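PDB 1S4D: uroporphyrinogen-III C-methyltransferase from Pseudomonas denitrificans, which catalyses the two successive S-adenosyl-L-methionine-dependent methylations, at C-2 and C-7, that convert uroporphyrinogen III to precorrin-2 for cobalamin and siroheme synthesis. Local coordinates for residues A34-A37 and L38-A41; A113-L116 and V117-Q120; L221-L225 and A226-A230. All coordinates share one frame; numbering follows the deposited sequence.

In the fold
All three contacts are local, each between adjoining segments, so none closes a long loop; they follow one another along the chain without nesting or crossing. Contact 1 lies near the C-terminal end of helix 32-40, which in sequence links strands 16-21 and 43-46 of the parallel sheet. Contact 2 ends helix 109-118, which leads into strand 123-126 at the edge of that same sheet; their centres are about 22 Å apart and the contacts do not touch. Contact 3 joins strand 219-224, an edge strand of the mixed sheet, to helix 225-235. It lies across the chain's centre from the others, its centre about 41 Å from that of contact 1 and about 43 Å from that of contact 2.

Contact 1. Residues A34-A37 and L38-A41; sequences AANA and LRQA
Leu-38 and Ala-34, one helical turn apart, are joined by the straightest of the backbone bonds: Leu-38 N gives its hydrogen to Ala-34 O at 2.9 Å, with an N-H...O angle of 176°. The next bond is more bent, Arg-39 N reaching Ala-35 O at 3.2 Å. Asn-36 O receives only weak bonds, from Arg-39 N and Gln-40 N. Ala-37 O is gripped twice: Ala-41 N arrives nearly in line with the carbonyl at 3.0 Å, while Gln-40 N comes from above the carbonyl plane at 2.8 Å. Bonds of the i+4 and i+3 kinds are mixed here, as is common in the last turn of a helix.

The polar side chains gather on one side. The Asn-36 carboxamide swings to a position trans to its own backbone N (chi1 -160°), which places it beside the side chains of Arg-39 and Gln-40. Its OD1 lies 3.7 Å from Arg-39 CD, a van der Waals approach of the amide oxygen to the arginine methylene. The Asn-36 and Gln-40 amide planes are turned 72° against each other. Phe-6 and Leu-9 pack on Asn-36, and Ala-11 and Leu-12 on Gln-40.

Leu-38 lays CB and CD2 against the carbonyl oxygen Ala-34 O, CD2 at 3.7 Å. The nonpolar packing is made with the sheet: Leu-38, Ala-37 and Ala-41 rest on Leu-96 of strand 94-99, Ala-37 also on Trp-18 and Ala-34 on Val-20 of strand 16-21. Ala-35 meets Leu-32 of the second subunit. Ala-34, Ala-37 and Ala-41, with small side chains, thus face the parallel sheet, in the beta-alpha-beta crossover that links strands 16-21 and 43-46.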
# COMPACT_ATOMS: atom_id res chain seq x y z
N ALA B 34 -9.47 3.89 10.67
CA ALA B 34 -8.73 3.18 11.70
C ALA B 34 -8.84 3.92 13.04
O ALA B 34 -9.19 3.30 14.05
CB ALA B 34 -7.27 3.00 11.29
N ALA B 35 -8.56 5.23 13.02
CA ALA B 35 -8.68 6.08 14.22
C ALA B 35 -10.11 6.04 14.77
O ALA B 35 -10.34 5.92 15.98
CB ALA B 35 -8.29 7.51 13.89
N ASN B 36 -11.09 6.10 13.87
CA ASN B 36 -12.47 5.88 14.27
C ASN B 36 -12.72 4.49 14.89
O ASN B 36 -13.35 4.41 15.94
CB ASN B 36 -13.44 6.19 13.12
CG ASN B 36 -14.84 6.44 13.61
OD1 ASN B 36 -15.04 7.10 14.64
ND2 ASN B 36 -15.81 5.89 12.91
N ALA B 37 -12.22 3.41 14.29
CA ALA B 37 -12.33 2.08 14.91
C ALA B 37 -11.74 2.06 16.33
O ALA B 37 -12.43 1.72 17.29
CB ALA B 37 -11.65 1.02 14.07
N LEU B 38 -10.48 2.46 16.45
CA LEU B 38 -9.78 2.52 17.73
C LEU B 38 -10.62 3.15 18.84
O LEU B 38 -10.63 2.65 19.97
CB LEU B 38 -8.48 3.28 17.56
CG LEU B 38 -7.15 2.54 17.52
CD1 LEU B 38 -7.32 1.04 17.61
CD2 LEU B 38 -6.31 2.93 16.28
N ARG B 39 -11.32 4.24 18.52
CA ARG B 39 -12.05 5.02 19.51
C ARG B 39 -13.33 4.32 19.93
O ARG B 39 -13.88 4.62 20.98
CB ARG B 39 -12.25 6.49 19.04
CG ARG B 39 -13.69 6.98 18.83
CD ARG B 39 -13.84 8.22 17.92
NE ARG B 39 -12.92 9.31 18.29
CZ ARG B 39 -13.22 10.33 19.11
NH1 ARG B 39 -14.42 10.45 19.68
NH2 ARG B 39 -12.29 11.25 19.36
N GLN B 40 -13.78 3.36 19.13
CA GLN B 40 -15.04 2.66 19.38
C GLN B 40 -14.87 1.27 19.97
O GLN B 40 -15.78 0.76 20.62
CB GLN B 40 -15.84 2.54 18.09
CG GLN B 40 -16.68 3.74 17.79
CD GLN B 40 -17.28 3.71 16.39
OE1 GLN B 40 -17.01 4.60 15.60
NE2 GLN B 40 -18.09 2.71 16.10
N ALA B 41 -13.72 0.65 19.72
CA ALA B 41 -13.52 -0.76 20.04
C ALA B 41 -13.73 -1.15 21.52
O ALA B 41 -13.34 -0.43 22.43
CB ALA B 41 -12.17 -1.20 19.58

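Contact 2. Residues A113-L116 and V117-Q120; sequences ALTL and VEHQ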
# COMPACT_ATOMS: atom_id res chain seq x y z
N ALA B 113 -10.39 -13.16 7.79
CA ALA B 113 -11.71 -12.87 7.24
C ALA B 113 -12.42 -14.17 6.87
O ALA B 113 -13.60 -14.34 7.15
CB ALA B 113 -11.60 -11.94 6.03
N LEU B 114 -11.67 -15.09 6.27
CA LEU B 114 -12.23 -16.37 5.85
C LEU B 114 -12.77 -17.13 7.05
O LEU B 114 -13.87 -17.69 6.99
CB LEU B 114 -11.17 -17.20 5.14
CG LEU B 114 -11.35 -17.72 3.72
CD1 LEU B 114 -12.20 -16.83 2.80
CD2 LEU B 114 -9.96 -18.00 3.12
N THR B 115 -12.02 -17.11 8.14
CA THR B 115 -12.48 -17.71 9.38
C THR B 115 -13.72 -16.98 9.89
O THR B 115 -14.71 -17.63 10.27
CB THR B 115 -11.36 -17.70 10.43
OG1 THR B 115 -10.24 -18.44 9.94
CG2 THR B 115 -11.77 -18.48 11.67
N LEU B 116 -13.69 -15.65 9.87
CA LEU B 116 -14.88 -14.86 10.24
C LEU B 116 -16.14 -15.31 9.44
O LEU B 116 -17.17 -15.62 10.02
CB LEU B 116 -14.59 -13.36 10.10
CG LEU B 116 -14.04 -12.53 11.29
CD1 LEU B 116 -13.76 -13.30 12.57
CD2 LEU B 116 -12.82 -11.72 10.91
N VAL B 117 -16.02 -15.40 8.11
CA VAL B 117 -17.14 -15.81 7.28
C VAL B 117 -17.69 -17.21 7.65
O VAL B 117 -18.89 -17.38 7.87
CB VAL B 117 -16.79 -15.73 5.79
CG1 VAL B 117 -17.87 -16.39 4.96
CG2 VAL B 117 -16.61 -14.28 5.38
N GLU B 118 -16.78 -18.19 7.74
CA GLU B 118 -17.09 -19.55 8.15
C GLU B 118 -17.98 -19.62 9.41
O GLU B 118 -18.86 -20.47 9.51
CB GLU B 118 -15.76 -20.29 8.37
CG GLU B 118 -15.78 -21.69 9.00
CD GLU B 118 -14.38 -22.12 9.44
OE1 GLU B 118 -13.38 -21.55 8.92
OE2 GLU B 118 -14.25 -23.00 10.32
N HIS B 119 -17.75 -18.71 10.35
CA HIS B 119 -18.47 -18.72 11.62
C HIS B 119 -19.54 -17.64 11.69
O HIS B 119 -20.01 -17.30 12.79
CB HIS B 119 -17.51 -18.57 12.80
CG HIS B 119 -16.43 -19.61 12.84
ND1 HIS B 119 -16.50 -20.73 13.64
CD2 HIS B 119 -15.25 -19.69 12.18
CE1 HIS B 119 -15.42 -21.46 13.47
NE2 HIS B 119 -14.64 -20.86 12.59
N GLN B 120 -19.92 -17.10 10.52
CA GLN B 120 -21.07 -16.18 10.40
C GLN B 120 -20.85 -14.83 11.11
O GLN B 120 -21.80 -14.22 11.61
CB GLN B 120 -22.37 -16.84 10.88
CG GLN B 120 -22.70 -18.17 10.24
CD GLN B 120 -23.34 -17.99 8.90
OE1 GLN B 120 -22.64 -17.91 7.89
NE2 GLN B 120 -24.66 -17.92 8.88
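Leu-116 and Gln-120 meet where the helix is brought to a stop by a residue of positive phi: Gln-120, at 67°, is the C-prime residue of a Schellman motif. Its N bonds back to Val-117 O at 2.9 Å, while the N of Val-121 reaches Leu-116 O. Upstream the helix is regular, with Val-117 N bonded to Ala-113 O at 2.8 Å and Glu-118 N to Leu-114 O at 3.0 Å, the latter almost straight at 175°. His-119 N makes a weak bond to Leu-116 O; a bond to Thr-115 O is less certain.

The side chains of Thr-115 and His-119 are ranged next to one another on one flank of the helix. The threonine methyl CG2, on the far side of CB from the backbone N, lies against the NE2 side of the imidazole, Thr-115 CG2 to His-119 NE2 being 3.8 Å. The Thr-115 hydroxyl lies beside that backbone N (chi1 -59°) and bonds instead to Glu-111 O, one turn back. Val-117 lays CG2 beside Ala-113 O, at 3.5 Å. Glu-118 stretches out to a salt bridge between its OE2 and Arg-79 NH1, which ties the helix end to helix 78-90; His-119 packs on Leu-83 of that helix.

Leu-116 and Ala-113 rest on strand 16-21, whereas Val-117 meets Phe-123 of strand 123-126 and Ala-254 of the second subunit. The whole is a Schellman-terminated helix that covers the parallel sheet, supplies part of the dimer interface and turns the chain into the edge strand 123-126.

Contact 3. Residues L221-L225 and A226-A230; sequences LETTL and ARAEA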
# COMPACT_ATOMS: atom_id res chain seq x y z
N LEU B 221 20.38 1.03 5.60
CA LEU B 221 21.66 0.66 5.07
C LEU B 221 21.55 0.51 3.55
O LEU B 221 20.74 -0.26 3.04
CB LEU B 221 22.11 -0.66 5.71
CG LEU B 221 23.16 -1.52 4.97
CD1 LEU B 221 24.58 -0.90 5.04
CD2 LEU B 221 23.14 -2.96 5.46
N GLU B 222 22.38 1.25 2.83
CA GLU B 222 22.60 0.99 1.42
C GLU B 222 23.88 0.23 1.23
O GLU B 222 24.85 0.40 1.98
CB GLU B 222 22.68 2.25 0.57
CG GLU B 222 22.09 3.46 1.23
CD GLU B 222 21.95 4.62 0.28
OE1 GLU B 222 22.57 4.65 -0.82
OE2 GLU B 222 21.22 5.53 0.66
N THR B 223 23.83 -0.54 0.16
CA THR B 223 24.65 -1.69 -0.10
C THR B 223 24.39 -2.15 -1.55
O THR B 223 23.78 -1.44 -2.33
CB THR B 223 24.43 -2.79 0.97
OG1 THR B 223 25.53 -3.71 0.88
CG2 THR B 223 23.22 -3.68 0.68
N THR B 224 24.78 -3.39 -1.88
CA THR B 224 24.52 -3.99 -3.18
C THR B 224 24.10 -5.42 -2.96
O THR B 224 24.17 -5.91 -1.82
CB THR B 224 25.78 -3.96 -4.05
OG1 THR B 224 26.82 -4.70 -3.39
CG2 THR B 224 26.32 -2.54 -4.20
N LEU B 225 23.66 -6.11 -4.02
CA LEU B 225 23.20 -7.50 -3.90
C LEU B 225 24.32 -8.43 -3.38
O LEU B 225 24.12 -9.21 -2.44
CB LEU B 225 22.66 -8.03 -5.23
CG LEU B 225 21.24 -7.63 -5.69
CD1 LEU B 225 20.99 -8.14 -7.11
CD2 LEU B 225 20.13 -8.07 -4.73
N ALA B 226 25.51 -8.33 -3.97
CA ALA B 226 26.61 -9.17 -3.55
C ALA B 226 26.93 -8.89 -2.08
O ALA B 226 27.04 -9.83 -1.31
CB ALA B 226 27.81 -8.94 -4.41
N ARG B 227 27.04 -7.62 -1.69
CA ARG B 227 27.48 -7.28 -0.34
C ARG B 227 26.37 -7.31 0.71
O ARG B 227 26.65 -7.16 1.90
CB ARG B 227 28.12 -5.90 -0.31
CG ARG B 227 29.50 -5.84 -0.93
CD ARG B 227 29.81 -4.50 -1.59
NE ARG B 227 29.13 -3.40 -0.92
CZ ARG B 227 29.65 -2.71 0.10
NH1 ARG B 227 28.94 -1.72 0.66
NH2 ARG B 227 30.87 -3.01 0.55
N ALA B 228 25.12 -7.48 0.28
CA ALA B 228 23.98 -7.29 1.17
C ALA B 228 24.04 -8.14 2.44
O ALA B 228 23.87 -7.63 3.56
CB ALA B 228 22.69 -7.53 0.43
N GLU B 229 24.31 -9.43 2.26
CA GLU B 229 24.29 -10.38 3.37
C GLU B 229 25.34 -10.04 4.42
O GLU B 229 25.02 -9.99 5.59
CB GLU B 229 24.42 -11.82 2.89
CG GLU B 229 24.48 -12.81 4.04
CD GLU B 229 24.86 -14.21 3.61
OE1 GLU B 229 24.62 -15.13 4.42
OE2 GLU B 229 25.38 -14.40 2.47
N ALA B 230 26.57 -9.79 3.98
CA ALA B 230 27.64 -9.41 4.91
C ALA B 230 27.38 -8.06 5.59
O ALA B 230 27.56 -7.92 6.81
CB ALA B 230 29.02 -9.42 4.21
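Thr-224 and Arg-227 meet where strand 219-224 turns into helix 225-235, the short strand and helix axes running at 131° to each other and approaching to 5.9 Å. Thr-224 is the N-cap: its hydroxyl, held between its own backbone N and carbonyl carbon (chi1 60°), accepts a weak bond from Arg-227 N at 3.4 Å. Ala-228 N gives a second weak bond, to Leu-225 O. The bent Arg-227 chain then turns back beside the cap, with CD 3.5 Å from Thr-224 OG1 and the guanidinium presenting its edge to that oxygen. Thr-223 and Arg-227 pass each other head to tail, Thr-223 OG1 lying 3.6 Å from Arg-227 CB. Both polar ends converge on Asp-231 OD2, which takes a hydrogen bond from Thr-223 OG1 and a salt bridge from Arg-227 NH1. Thr-223 CG2 meets Ala-228 CB at 3.9 Å. Around this junction, Thr-223 packs on Val-207 and Ala-228 on Phe-209, both of the antiparallel strand 206-211, while Leu-225 reaches Leu-196 and Ile-197 of helix 189-198.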